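Local coordinates for putative nucleotide sugar epimerase/ dehydratase (Bordetella bronchiseptica, PDB 2Q1S), which binds NADH in a Rossmann fold and probably acts as a nucleotide-sugar epimerase or dehydratase in the synthesis of the lipopolysaccharide O-antigen, at residues M36-A41 against V103-T108; D64-A69 against V80-T85; K145-A150 against V204-Q209. All blocks are in the same frame, centred on the assembly; numbering follows the deposited sequence.

Contact 1: M36-A41 against V103-T108; sequences MVVGGA and VFHLAT. With NAI (1,4-dihydronicotinamide adenine dinucleotide), chain B.
With CG1 trans to the backbone N in both Val37 (chi1 -175°) and Val38 (-179°), these two valines send that methyl to opposite faces of the sheet: Val37 CG1 lies 3.9 Å from Leu106 CD1, and Val38 CG1 packs against Ala107 CB and passes slantwise by the imidazole, 3.8 Å from His105 ND1. No partner is found for that buried nitrogen, whereas His105 NE2 is bonded to Thr130. On the Val37 face, Phe104 and Leu106 pack on Leu48 of helix 43-54. Between the two faces runs a parallel ladder: Phe104 N gives a nearly straight bond to Met36 O (2.8 Å, 175°), Val38 N binds Phe104 O (2.9 Å), and Leu106 N reaches Val38 O (2.8 Å). These are two neighbouring parallel strands of the Rossmann fold, and both end at NADH. Val37 to Gly40 form a type II turn leading into the glycine-rich loop; the backbone angles of Gly39 by themselves call for glycine, and a CB would also collide with Ala107 N, so the chains close to 4.0 Å between Gly39 CA and Ala107 CA. Ala107 CB then touches the adenine, 3.6 Å from NAI N3A, and Thr108 CG2 lies against the nicotinamide ribose.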
loop_
_atom_site.group_PDB
_atom_site.type_symbol
_atom_site.label_atom_id
_atom_site.label_comp_id
_atom_site.label_asym_id
_atom_site.label_seq_id
_atom_site.Cartn_x
_atom_site.Cartn_y
_atom_site.Cartn_z
ATOM N N MET A 36 11.356 0.062 21.910
ATOM C CA MET A 36 11.674 -0.915 20.858
ATOM C C MET A 36 12.176 -0.154 19.623
ATOM O O MET A 36 11.617 0.888 19.282
ATOM C CB MET A 36 10.444 -1.757 20.552
ATOM C CG MET A 36 10.642 -2.722 19.405
ATOM S SD MET A 36 9.089 -3.408 18.779
ATOM C CE MET A 36 9.145 -4.817 19.776
ATOM N N VAL A 37 13.246 -0.659 19.007
ATOM C CA VAL A 37 13.720 -0.115 17.737
ATOM C C VAL A 37 13.698 -1.241 16.709
ATOM O O VAL A 37 14.536 -2.116 16.706
ATOM C CB VAL A 37 15.113 0.573 17.840
ATOM C CG1 VAL A 37 15.505 1.245 16.509
ATOM C CG2 VAL A 37 15.114 1.640 18.946
ATOM N N VAL A 38 12.654 -1.222 15.869
ATOM C CA VAL A 38 12.533 -2.197 14.764
ATOM C C VAL A 38 13.489 -1.677 13.681
ATOM O O VAL A 38 13.429 -0.480 13.358
ATOM C CB VAL A 38 11.058 -2.270 14.298
ATOM C CG1 VAL A 38 10.929 -3.316 13.139
ATOM C CG2 VAL A 38 10.150 -2.598 15.493
ATOM N N GLY A 39 14.367 -2.511 13.169
ATOM C CA GLY A 39 15.399 -2.038 12.259
ATOM C C GLY A 39 16.560 -1.380 12.995
ATOM O O GLY A 39 17.378 -0.693 12.395
ATOM N N GLY A 40 16.665 -1.645 14.303
ATOM C CA GLY A 40 17.674 -0.968 15.131
ATOM C C GLY A 40 19.131 -1.362 14.977
ATOM O O GLY A 40 20.032 -0.743 15.603
ATOM N N ALA A 41 19.416 -2.410 14.190
ATOM C CA ALA A 41 20.783 -2.730 13.838
ATOM C C ALA A 41 21.329 -1.968 12.628
ATOM O O ALA A 41 22.527 -2.104 12.296
ATOM C CB ALA A 41 20.934 -4.248 13.632
ATOM N N VAL A 103 8.041 3.137 20.555
ATOM C CA VAL A 103 8.478 2.235 19.492
ATOM C C VAL A 103 8.944 3.083 18.331
ATOM O O VAL A 103 8.290 4.034 17.976
ATOM C CB VAL A 103 7.303 1.289 19.013
ATOM C CG1 VAL A 103 7.644 0.540 17.701
ATOM C CG2 VAL A 103 6.901 0.332 20.109
ATOM N N PHE A 104 10.124 2.776 17.819
ATOM C CA PHE A 104 10.658 3.394 16.578
ATOM C C PHE A 104 10.662 2.323 15.508
ATOM O O PHE A 104 11.271 1.309 15.694
ATOM C CB PHE A 104 12.079 3.923 16.799
ATOM C CG PHE A 104 12.157 5.036 17.804
ATOM C CD1 PHE A 104 12.292 4.760 19.177
ATOM C CD2 PHE A 104 12.029 6.373 17.416
ATOM C CE1 PHE A 104 12.358 5.779 20.127
ATOM C CE2 PHE A 104 12.125 7.415 18.359
ATOM C CZ PHE A 104 12.252 7.110 19.733
ATOM N N HIS A 105 9.903 2.549 14.415
ATOM C CA HIS A 105 9.842 1.589 13.334
ATOM C C HIS A 105 10.672 2.072 12.143
ATOM O O HIS A 105 10.201 2.999 11.403
ATOM C CB HIS A 105 8.362 1.362 12.961
ATOM C CG HIS A 105 8.222 0.512 11.746
ATOM N ND1 HIS A 105 9.150 -0.438 11.402
ATOM C CD2 HIS A 105 7.299 0.529 10.753
ATOM C CE1 HIS A 105 8.802 -1.000 10.246
ATOM N NE2 HIS A 105 7.680 -0.423 9.839
ATOM N N LEU A 106 11.919 1.583 12.103
ATOM C CA LEU A 106 12.912 1.989 11.087
ATOM C C LEU A 106 13.204 0.950 10.032
ATOM O O LEU A 106 14.060 1.158 9.180
ATOM C CB LEU A 106 14.239 2.453 11.747
ATOM C CG LEU A 106 14.057 3.380 12.945
ATOM C CD1 LEU A 106 15.478 3.652 13.502
ATOM C CD2 LEU A 106 13.349 4.641 12.601
ATOM N N ALA A 107 12.609 -0.242 10.112
ATOM C CA ALA A 107 12.933 -1.282 9.160
ATOM C C ALA A 107 12.505 -0.832 7.733
ATOM O O ALA A 107 11.567 -0.049 7.512
ATOM C CB ALA A 107 12.304 -2.575 9.541
ATOM N N THR A 108 13.312 -1.323 6.789
ATOM C CA THR A 108 13.013 -1.118 5.366
ATOM C C THR A 108 13.752 -2.214 4.604
ATOM O O THR A 108 14.502 -3.022 5.148
ATOM C CB THR A 108 13.395 0.276 4.873
ATOM O OG1 THR A 108 12.726 0.536 3.620
ATOM C CG2 THR A 108 14.909 0.449 4.683
HETATM P PA NAI B . 19.197 0.313 6.848
HETATM O O1A NAI B . 18.988 -0.652 5.738
HETATM O O2A NAI B . 20.617 0.480 7.438
HETATM O O5B NAI B . 18.214 0.070 8.014
HETATM C C5B NAI B . 17.022 -0.719 7.931
HETATM C C4B NAI B . 17.070 -1.876 8.913
HETATM O O4B NAI B . 15.886 -2.652 8.763
HETATM C C3B NAI B . 18.276 -2.810 8.625
HETATM O O3B NAI B . 19.025 -3.023 9.833
HETATM C C2B NAI B . 17.603 -4.112 8.212
HETATM O O2B NAI B . 18.292 -5.356 8.547
HETATM C C1B NAI B . 16.271 -4.030 8.960
HETATM N N9A NAI B . 15.230 -4.906 8.453
HETATM C C8A NAI B . 14.958 -5.200 7.144
HETATM N N7A NAI B . 13.897 -6.007 7.090
HETATM C C5A NAI B . 13.442 -6.250 8.352
HETATM C C6A NAI B . 12.367 -7.023 8.989
HETATM N N6A NAI B . 11.482 -7.749 8.295
HETATM N N1A NAI B . 12.241 -7.009 10.353
HETATM C C2A NAI B . 13.134 -6.282 11.078
HETATM N N3A NAI B . 14.145 -5.538 10.598
HETATM C C4A NAI B . 14.350 -5.474 9.234
HETATM O O3 NAI B . 18.744 1.712 6.219
HETATM P PN NAI B . 18.584 3.163 6.935
HETATM O O1N NAI B . 19.081 4.188 6.045
HETATM O O2N NAI B . 19.058 2.984 8.355
HETATM O O5D NAI B . 16.952 3.265 7.034
HETATM C C5D NAI B . 16.269 3.408 8.291
HETATM C C4D NAI B . 14.867 3.939 7.985
HETATM O O4D NAI B . 14.979 5.239 7.457
HETATM C C3D NAI B . 14.161 3.151 6.881
HETATM O O3D NAI B . 12.788 3.012 7.269
HETATM C C2D NAI B . 14.323 4.003 5.659
HETATM O O2D NAI B . 13.259 3.763 4.699
HETATM C C1D NAI B . 14.239 5.392 6.228
HETATM N N1N NAI B . 14.861 6.399 5.409
HETATM C C2N NAI B . 16.224 6.517 5.289
HETATM C C3N NAI B . 16.792 7.520 4.509
HETATM C C7N NAI B . 18.304 7.657 4.350
HETATM O O7N NAI B . 18.731 8.573 3.668
HETATM N N7N NAI B . 19.079 6.759 5.009
HETATM C C4N NAI B . 15.962 8.481 3.871
HETATM C C5N NAI B . 14.555 8.352 4.050
HETATM C C6N NAI B . 14.046 7.329 4.848
#

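Contact 2: D64-A69 against V80-T85; sequences DNLLSA and VRFSET. With NAI (1,4-dihydronicotinamide adenine dinucleotide), chain B.
The adenosine end of the NADH pocket is built here, where the loop after strand 59-63 leans on strand 80-83 and the turn that follows it. Asp64 N donates to Ser83 O (3.0 Å, 163°), carrying the parallel pairing one step past the strand, while Asp64 O receives a weak bond from Thr85 N and a CA-H contact from Glu84. The ring of Phe82 comes alongside with its edge: Asp64 CB lies in the ring plane, and Leu66 CG meets the rim 4.1 Å from Phe82 CZ. Glu84 extends so that its side chain crosses that of Leu66 at about a right angle, the carboxylate touching Leu66 CD1, and a water bonded to both Glu84 OE2 and Asn65 O bridges the outer side.

With CG trans to the backbone N (chi1 -160°), the Asp64 carboxylate is swung to the adenosine ribose, where OD1 accepts from NAI O2B (2.7 Å) and OD2 from NAI O3B (2.6 Å). OD1 also takes Leu66 N in an Asx turn, and OD2 takes Ala41 N, so backbone amides hold the acid in place. Asn65 sets its amide against the adenine, OD1 being 3.1 Å from NAI C4A, and Ser68 OG binds NAI O1A (2.6 Å). An acid after the second strand that grips both ribose hydroxyls is typical of NAD-binding Rossmann folds.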
loop_
_atom_site.group_PDB
_atom_site.type_symbol
_atom_site.label_atom_id
_atom_site.label_comp_id
_atom_site.label_asym_id
_atom_site.label_seq_id
_atom_site.Cartn_x
_atom_site.Cartn_y
_atom_site.Cartn_z
ATOM N N ASP A 64 15.741 -6.971 14.561
ATOM C CA ASP A 64 16.359 -6.731 13.258
ATOM C C ASP A 64 16.799 -8.069 12.686
ATOM O O ASP A 64 17.463 -8.855 13.367
ATOM C CB ASP A 64 17.540 -5.759 13.407
ATOM C CG ASP A 64 17.908 -5.099 12.115
ATOM O OD1 ASP A 64 18.247 -5.894 11.172
ATOM O OD2 ASP A 64 17.928 -3.868 12.076
ATOM N N ASN A 65 16.419 -8.330 11.430
ATOM C CA ASN A 65 16.795 -9.611 10.801
ATOM C C ASN A 65 18.186 -9.585 10.126
ATOM O O ASN A 65 18.608 -10.555 9.494
ATOM C CB ASN A 65 15.705 -10.054 9.803
ATOM C CG ASN A 65 15.517 -9.087 8.683
ATOM O OD1 ASN A 65 16.085 -7.986 8.658
ATOM N ND2 ASN A 65 14.586 -9.421 7.782
ATOM N N LEU A 66 18.836 -8.408 10.209
ATOM C CA LEU A 66 20.189 -8.230 9.614
ATOM C C LEU A 66 20.209 -8.315 8.097
ATOM O O LEU A 66 21.249 -8.562 7.496
ATOM C CB LEU A 66 21.266 -9.137 10.258
ATOM C CG LEU A 66 21.463 -8.874 11.768
ATOM C CD1 LEU A 66 22.561 -9.813 12.303
ATOM C CD2 LEU A 66 21.750 -7.404 12.107
ATOM N N LEU A 67 19.051 -8.025 7.493
ATOM C CA LEU A 67 18.948 -8.140 6.044
ATOM C C LEU A 67 19.836 -7.118 5.339
ATOM O O LEU A 67 20.447 -7.427 4.298
ATOM C CB LEU A 67 17.495 -8.019 5.639
ATOM C CG LEU A 67 17.146 -8.062 4.163
ATOM C CD1 LEU A 67 17.643 -9.333 3.491
ATOM C CD2 LEU A 67 15.623 -7.907 4.035
ATOM N N SER A 68 19.950 -5.927 5.919
ATOM C CA SER A 68 20.844 -4.904 5.372
ATOM C C SER A 68 21.710 -4.252 6.448
ATOM O O SER A 68 21.983 -3.067 6.366
ATOM C CB SER A 68 20.059 -3.858 4.583
ATOM O OG SER A 68 19.044 -3.264 5.390
ATOM N N ALA A 69 22.134 -5.062 7.422
ATOM C CA ALA A 69 22.814 -4.586 8.617
ATOM C C ALA A 69 23.846 -5.612 9.035
ATOM O O ALA A 69 23.851 -6.775 8.574
ATOM C CB ALA A 69 21.797 -4.377 9.733
ATOM N N VAL A 80 20.327 -3.564 26.320
ATOM C CA VAL A 80 19.911 -3.919 24.955
ATOM C C VAL A 80 19.535 -5.411 24.863
ATOM O O VAL A 80 20.330 -6.285 25.201
ATOM C CB VAL A 80 21.024 -3.598 23.921
ATOM C CG1 VAL A 80 20.643 -4.115 22.528
ATOM C CG2 VAL A 80 21.313 -2.103 23.850
ATOM N N ARG A 81 18.301 -5.684 24.457
ATOM C CA ARG A 81 17.848 -7.027 24.085
ATOM C C ARG A 81 17.812 -7.063 22.551
ATOM O O ARG A 81 17.257 -6.165 21.922
ATOM C CB ARG A 81 16.459 -7.304 24.656
ATOM C CG ARG A 81 15.845 -8.598 24.187
ATOM C CD ARG A 81 14.368 -8.669 24.505
ATOM N NE ARG A 81 13.776 -9.904 23.987
ATOM C CZ ARG A 81 12.475 -10.191 23.997
ATOM N NH1 ARG A 81 11.592 -9.327 24.496
ATOM N NH2 ARG A 81 12.059 -11.355 23.500
ATOM N N PHE A 82 18.411 -8.087 21.959
ATOM C CA PHE A 82 18.408 -8.208 20.498
ATOM C C PHE A 82 17.673 -9.464 20.018
ATOM O O PHE A 82 18.104 -10.610 20.286
ATOM C CB PHE A 82 19.851 -8.155 19.968
ATOM C CG PHE A 82 19.993 -8.399 18.472
ATOM C CD1 PHE A 82 19.235 -7.703 17.552
ATOM C CD2 PHE A 82 20.938 -9.299 18.003
ATOM C CE1 PHE A 82 19.389 -7.925 16.184
ATOM C CE2 PHE A 82 21.101 -9.530 16.625
ATOM C CZ PHE A 82 20.317 -8.853 15.722
ATOM N N SER A 83 16.583 -9.227 19.272
ATOM C CA SER A 83 15.861 -10.294 18.582
ATOM C C SER A 83 16.248 -10.281 17.101
ATOM O O SER A 83 15.862 -9.380 16.351
ATOM C CB SER A 83 14.337 -10.172 18.743
ATOM O OG SER A 83 13.943 -10.225 20.117
ATOM N N GLU A 84 17.054 -11.268 16.715
ATOM C CA GLU A 84 17.559 -11.403 15.346
ATOM C C GLU A 84 16.479 -12.139 14.541
ATOM O O GLU A 84 16.603 -13.329 14.177
ATOM C CB GLU A 84 18.909 -12.155 15.313
ATOM C CG GLU A 84 19.467 -12.183 13.877
ATOM C CD GLU A 84 20.842 -12.781 13.750
ATOM O OE1 GLU A 84 21.588 -12.886 14.764
ATOM O OE2 GLU A 84 21.188 -13.196 12.618
ATOM N N THR A 85 15.432 -11.374 14.238
ATOM C CA THR A 85 14.204 -11.950 13.789
ATOM C C THR A 85 13.481 -10.864 13.009
ATOM O O THR A 85 13.534 -9.675 13.346
ATOM C CB THR A 85 13.322 -12.350 14.993
ATOM O OG1 THR A 85 14.016 -13.307 15.812
ATOM C CG2 THR A 85 12.049 -13.022 14.509
HETATM P PA NAI B . 19.197 0.313 6.848
HETATM O O1A NAI B . 18.988 -0.652 5.738
HETATM O O2A NAI B . 20.617 0.480 7.438
HETATM O O5B NAI B . 18.214 0.070 8.014
HETATM C C5B NAI B . 17.022 -0.719 7.931
HETATM C C4B NAI B . 17.070 -1.876 8.913
HETATM O O4B NAI B . 15.886 -2.652 8.763
HETATM C C3B NAI B . 18.276 -2.810 8.625
HETATM O O3B NAI B . 19.025 -3.023 9.833
HETATM C C2B NAI B . 17.603 -4.112 8.212
HETATM O O2B NAI B . 18.292 -5.356 8.547
HETATM C C1B NAI B . 16.271 -4.030 8.960
HETATM N N9A NAI B . 15.230 -4.906 8.453
HETATM C C8A NAI B . 14.958 -5.200 7.144
HETATM N N7A NAI B . 13.897 -6.007 7.090
HETATM C C5A NAI B . 13.442 -6.250 8.352
HETATM C C6A NAI B . 12.367 -7.023 8.989
HETATM N N6A NAI B . 11.482 -7.749 8.295
HETATM N N1A NAI B . 12.241 -7.009 10.353
HETATM C C2A NAI B . 13.134 -6.282 11.078
HETATM N N3A NAI B . 14.145 -5.538 10.598
HETATM C C4A NAI B . 14.350 -5.474 9.234
HETATM O O3 NAI B . 18.744 1.712 6.219
HETATM P PN NAI B . 18.584 3.163 6.935
HETATM O O1N NAI B . 19.081 4.188 6.045
HETATM O O2N NAI B . 19.058 2.984 8.355
HETATM O O5D NAI B . 16.952 3.265 7.034
HETATM C C5D NAI B . 16.269 3.408 8.291
HETATM C C4D NAI B . 14.867 3.939 7.985
HETATM O O4D NAI B . 14.979 5.239 7.457
HETATM C C3D NAI B . 14.161 3.151 6.881
HETATM O O3D NAI B . 12.788 3.012 7.269
HETATM C C2D NAI B . 14.323 4.003 5.659
HETATM O O2D NAI B . 13.259 3.763 4.699
HETATM C C1D NAI B . 14.239 5.392 6.228
HETATM N N1N NAI B . 14.861 6.399 5.409
HETATM C C2N NAI B . 16.224 6.517 5.289
HETATM C C3N NAI B . 16.792 7.520 4.509
HETATM C C7N NAI B . 18.304 7.657 4.350
HETATM O O7N NAI B . 18.731 8.573 3.668
HETATM N N7N NAI B . 19.079 6.759 5.009
HETATM C C4N NAI B . 15.962 8.481 3.871
HETATM C C5N NAI B . 14.555 8.352 4.050
HETATM C C6N NAI B . 14.046 7.329 4.848
HETATM O O HOH W 1 19.586 -13.035 10.307
#

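Contact 3: K145-A150 against V204-Q209; sequences KVVYSA and VRARFQ. With NAI (1,4-dihydronicotinamide adenine dinucleotide), chain B.
Ser149 and Phe208 meet at the end of the strands next to the cofactor: the phenyl brings its CZ to 3.5 Å from Ser149 CB, while the adjacent rim atom, Phe208 CE1, lies 3.5 Å from NAI N1N of the dihydronicotinamide. The ring stands there because CG of Phe208 sits between the backbone N and the carbonyl carbon (chi1 50°). On the face formed by Val147, Ser149, Val204 and Ala206, Val147 CG1 lies against Ala206 CB, and the bent Lys145 chain slants over Val204, with Lys145 CG 3.6 Å from Val204 CG2; its ammonium goes on to Gly277 O and Ala274 O.

The opposite face carries Tyr148, Ala150, Arg205 and Arg207. Arg205 CG meets the edge of the Tyr148 ring 4.2 Å from CD2, with ring and guanidinium planes 20° apart, and Arg207 CG rests on Ala150 CB at 3.9 Å. Both guanidinium groups form salt bridges to Glu189 and Asp170, and both arginines also pack on Leu174 of the second subunit; Tyr148 OH bonds Lys185 O.

Between the faces, the parallel strands are laced by five backbone bonds, the straightest from Ala206 N to Tyr148 O (2.8 Å, 177°) and the last, from Phe208 N to Ala150 O, weak at 3.3 Å. Ser149 OG shares a hydrogen bond with NAI O3D (2.9 Å), and Ser149 O receives Lys185 NZ, itself an NADH-binding residue. The strand end thus offers a hydroxyl and an aromatic ring to the nicotinamide riboside, while on the Tyr148 face the shared carboxylates of Glu189 and Asp170 probably offset the two arginine charges.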
loop_
_atom_site.group_PDB
_atom_site.type_symbol
_atom_site.label_atom_id
_atom_site.label_comp_id
_atom_site.label_asym_id
_atom_site.label_seq_id
_atom_site.Cartn_x
_atom_site.Cartn_y
_atom_site.Cartn_z
ATOM N N LYS A 145 4.233 6.820 22.117
ATOM C CA LYS A 145 4.450 7.213 20.714
ATOM C C LYS A 145 5.072 6.099 19.952
ATOM O O LYS A 145 5.863 5.329 20.486
ATOM C CB LYS A 145 5.343 8.461 20.620
ATOM C CG LYS A 145 4.822 9.560 19.631
ATOM C CD LYS A 145 3.484 10.172 20.051
ATOM C CE LYS A 145 3.615 11.010 21.331
ATOM N NZ LYS A 145 4.465 12.204 21.099
ATOM N N VAL A 146 4.622 6.010 18.697
ATOM C CA VAL A 146 5.192 5.110 17.699
ATOM C C VAL A 146 5.699 5.964 16.546
ATOM O O VAL A 146 4.891 6.602 15.882
ATOM C CB VAL A 146 4.114 4.090 17.159
ATOM C CG1 VAL A 146 4.736 3.190 16.118
ATOM C CG2 VAL A 146 3.555 3.301 18.356
ATOM N N VAL A 147 7.008 5.991 16.338
ATOM C CA VAL A 147 7.587 6.846 15.329
ATOM C C VAL A 147 8.006 5.978 14.138
ATOM O O VAL A 147 8.787 5.042 14.276
ATOM C CB VAL A 147 8.815 7.619 15.906
ATOM C CG1 VAL A 147 9.375 8.571 14.824
ATOM C CG2 VAL A 147 8.368 8.475 17.137
ATOM N N TYR A 148 7.491 6.374 12.971
ATOM C CA TYR A 148 7.738 5.685 11.699
ATOM C C TYR A 148 8.619 6.566 10.791
ATOM O O TYR A 148 8.264 7.734 10.553
ATOM C CB TYR A 148 6.375 5.416 11.036
ATOM C CG TYR A 148 6.482 4.968 9.562
ATOM C CD1 TYR A 148 7.121 3.766 9.227
ATOM C CD2 TYR A 148 5.947 5.723 8.553
ATOM C CE1 TYR A 148 7.220 3.342 7.933
ATOM C CE2 TYR A 148 6.061 5.338 7.228
ATOM C CZ TYR A 148 6.670 4.125 6.900
ATOM O OH TYR A 148 6.779 3.714 5.609
ATOM N N SER A 149 9.765 6.024 10.352
ATOM C CA SER A 149 10.595 6.726 9.394
ATOM C C SER A 149 10.028 6.631 7.997
ATOM O O SER A 149 10.050 5.583 7.379
ATOM C CB SER A 149 12.024 6.221 9.448
ATOM O OG SER A 149 12.076 4.809 9.420
ATOM N N ALA A 150 9.504 7.763 7.514
ATOM C CA ALA A 150 8.928 7.889 6.200
ATOM C C ALA A 150 9.949 8.530 5.230
ATOM O O ALA A 150 10.990 9.074 5.648
ATOM C CB ALA A 150 7.664 8.734 6.341
ATOM N N VAL A 204 3.610 8.893 14.813
ATOM C CA VAL A 204 4.162 10.147 14.270
ATOM C C VAL A 204 5.040 9.716 13.088
ATOM O O VAL A 204 5.854 8.829 13.252
ATOM C CB VAL A 204 5.017 10.862 15.305
ATOM C CG1 VAL A 204 5.609 12.130 14.685
ATOM C CG2 VAL A 204 4.173 11.204 16.502
ATOM N N ARG A 205 4.808 10.322 11.918
ATOM C CA ARG A 205 5.578 10.005 10.723
ATOM C C ARG A 205 6.697 11.033 10.662
ATOM O O ARG A 205 6.438 12.229 10.716
ATOM C CB ARG A 205 4.665 10.121 9.491
ATOM C CG ARG A 205 3.568 9.011 9.511
ATOM C CD ARG A 205 2.398 9.480 8.603
ATOM N NE ARG A 205 1.525 10.464 9.199
ATOM C CZ ARG A 205 0.934 11.455 8.529
ATOM N NH1 ARG A 205 1.226 11.607 7.244
ATOM N NH2 ARG A 205 0.120 12.291 9.138
ATOM N N ALA A 206 7.932 10.535 10.537
ATOM C CA ALA A 206 9.113 11.414 10.439
ATOM C C ALA A 206 9.668 11.267 9.037
ATOM O O ALA A 206 10.154 10.227 8.705
ATOM C CB ALA A 206 10.182 10.990 11.490
ATOM N N ARG A 207 9.549 12.313 8.207
ATOM C CA ARG A 207 10.011 12.269 6.815
ATOM C C ARG A 207 11.429 12.836 6.738
ATOM O O ARG A 207 11.682 13.944 7.171
ATOM C CB ARG A 207 9.097 13.156 5.954
ATOM C CG ARG A 207 7.719 12.548 5.731
ATOM C CD ARG A 207 6.857 13.498 4.889
ATOM N NE ARG A 207 5.521 12.933 4.730
ATOM C CZ ARG A 207 4.413 13.673 4.500
ATOM N NH1 ARG A 207 4.479 14.995 4.358
ATOM N NH2 ARG A 207 3.221 13.063 4.389
ATOM N N PHE A 208 12.331 12.045 6.191
ATOM C CA PHE A 208 13.666 12.593 6.002
ATOM C C PHE A 208 14.280 12.067 4.714
ATOM O O PHE A 208 13.679 11.264 4.015
ATOM C CB PHE A 208 14.531 12.426 7.269
ATOM C CG PHE A 208 14.544 11.022 7.841
ATOM C CD1 PHE A 208 15.432 10.111 7.366
ATOM C CD2 PHE A 208 13.726 10.677 8.922
ATOM C CE1 PHE A 208 15.503 8.818 7.875
ATOM C CE2 PHE A 208 13.783 9.381 9.473
ATOM C CZ PHE A 208 14.707 8.434 8.935
ATOM N N GLN A 209 15.430 12.601 4.334
ATOM C CA GLN A 209 16.093 12.015 3.174
ATOM C C GLN A 209 17.548 12.417 3.168
ATOM O O GLN A 209 17.924 13.389 3.791
ATOM C CB GLN A 209 15.389 12.387 1.852
ATOM C CG GLN A 209 15.320 13.865 1.543
HETATM P PA NAI B . 19.197 0.313 6.848
HETATM O O1A NAI B . 18.988 -0.652 5.738
HETATM O O2A NAI B . 20.617 0.480 7.438
HETATM O O5B NAI B . 18.214 0.070 8.014
HETATM C C5B NAI B . 17.022 -0.719 7.931
HETATM C C4B NAI B . 17.070 -1.876 8.913
HETATM O O4B NAI B . 15.886 -2.652 8.763
HETATM C C3B NAI B . 18.276 -2.810 8.625
HETATM O O3B NAI B . 19.025 -3.023 9.833
HETATM C C2B NAI B . 17.603 -4.112 8.212
HETATM O O2B NAI B . 18.292 -5.356 8.547
HETATM C C1B NAI B . 16.271 -4.030 8.960
HETATM N N9A NAI B . 15.230 -4.906 8.453
HETATM C C8A NAI B . 14.958 -5.200 7.144
HETATM N N7A NAI B . 13.897 -6.007 7.090
HETATM C C5A NAI B . 13.442 -6.250 8.352
HETATM C C6A NAI B . 12.367 -7.023 8.989
HETATM N N6A NAI B . 11.482 -7.749 8.295
HETATM N N1A NAI B . 12.241 -7.009 10.353
HETATM C C2A NAI B . 13.134 -6.282 11.078
HETATM N N3A NAI B . 14.145 -5.538 10.598
HETATM C C4A NAI B . 14.350 -5.474 9.234
HETATM O O3 NAI B . 18.744 1.712 6.219
HETATM P PN NAI B . 18.584 3.163 6.935
HETATM O O1N NAI B . 19.081 4.188 6.045
HETATM O O2N NAI B . 19.058 2.984 8.355
HETATM O O5D NAI B . 16.952 3.265 7.034
HETATM C C5D NAI B . 16.269 3.408 8.291
HETATM C C4D NAI B . 14.867 3.939 7.985
HETATM O O4D NAI B . 14.979 5.239 7.457
HETATM C C3D NAI B . 14.161 3.151 6.881
HETATM O O3D NAI B . 12.788 3.012 7.269
HETATM C C2D NAI B . 14.323 4.003 5.659
HETATM O O2D NAI B . 13.259 3.763 4.699
HETATM C C1D NAI B . 14.239 5.392 6.228
HETATM N N1N NAI B . 14.861 6.399 5.409
HETATM C C2N NAI B . 16.224 6.517 5.289
HETATM C C3N NAI B . 16.792 7.520 4.509
HETATM C C7N NAI B . 18.304 7.657 4.350
HETATM O O7N NAI B . 18.731 8.573 3.668
HETATM N N7N NAI B . 19.079 6.759 5.009
HETATM C C4N NAI B . 15.962 8.481 3.871
HETATM C C5N NAI B . 14.555 8.352 4.050
HETATM C C6N NAI B . 14.046 7.329 4.848
#

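All three contacts reach one sheet and one NADH site. Contacts 1 and 3 are buried parallel strand pairs joined directly, since strand 102-105 neighbours strand 145-151: His105 N faces Val147 O at 2.7 Å and Val103 O faces Val147 N at 2.9 Å, both probable hydrogen bonds. Contact 2 is only partly buried, is nested between the segments of contact 1, and relies on loop turns and a bridging water. It touches contact 1 where Asp64 meets the backbone of Gly39-Ala41, but its nearest atoms are about 11 Å from contact 3. The side chains of contact 1 are mostly apolar, contact 2 binds the adenosine ribose through an acid, and contact 3 adds arginine salt bridges on one face and meets the nicotinamide end.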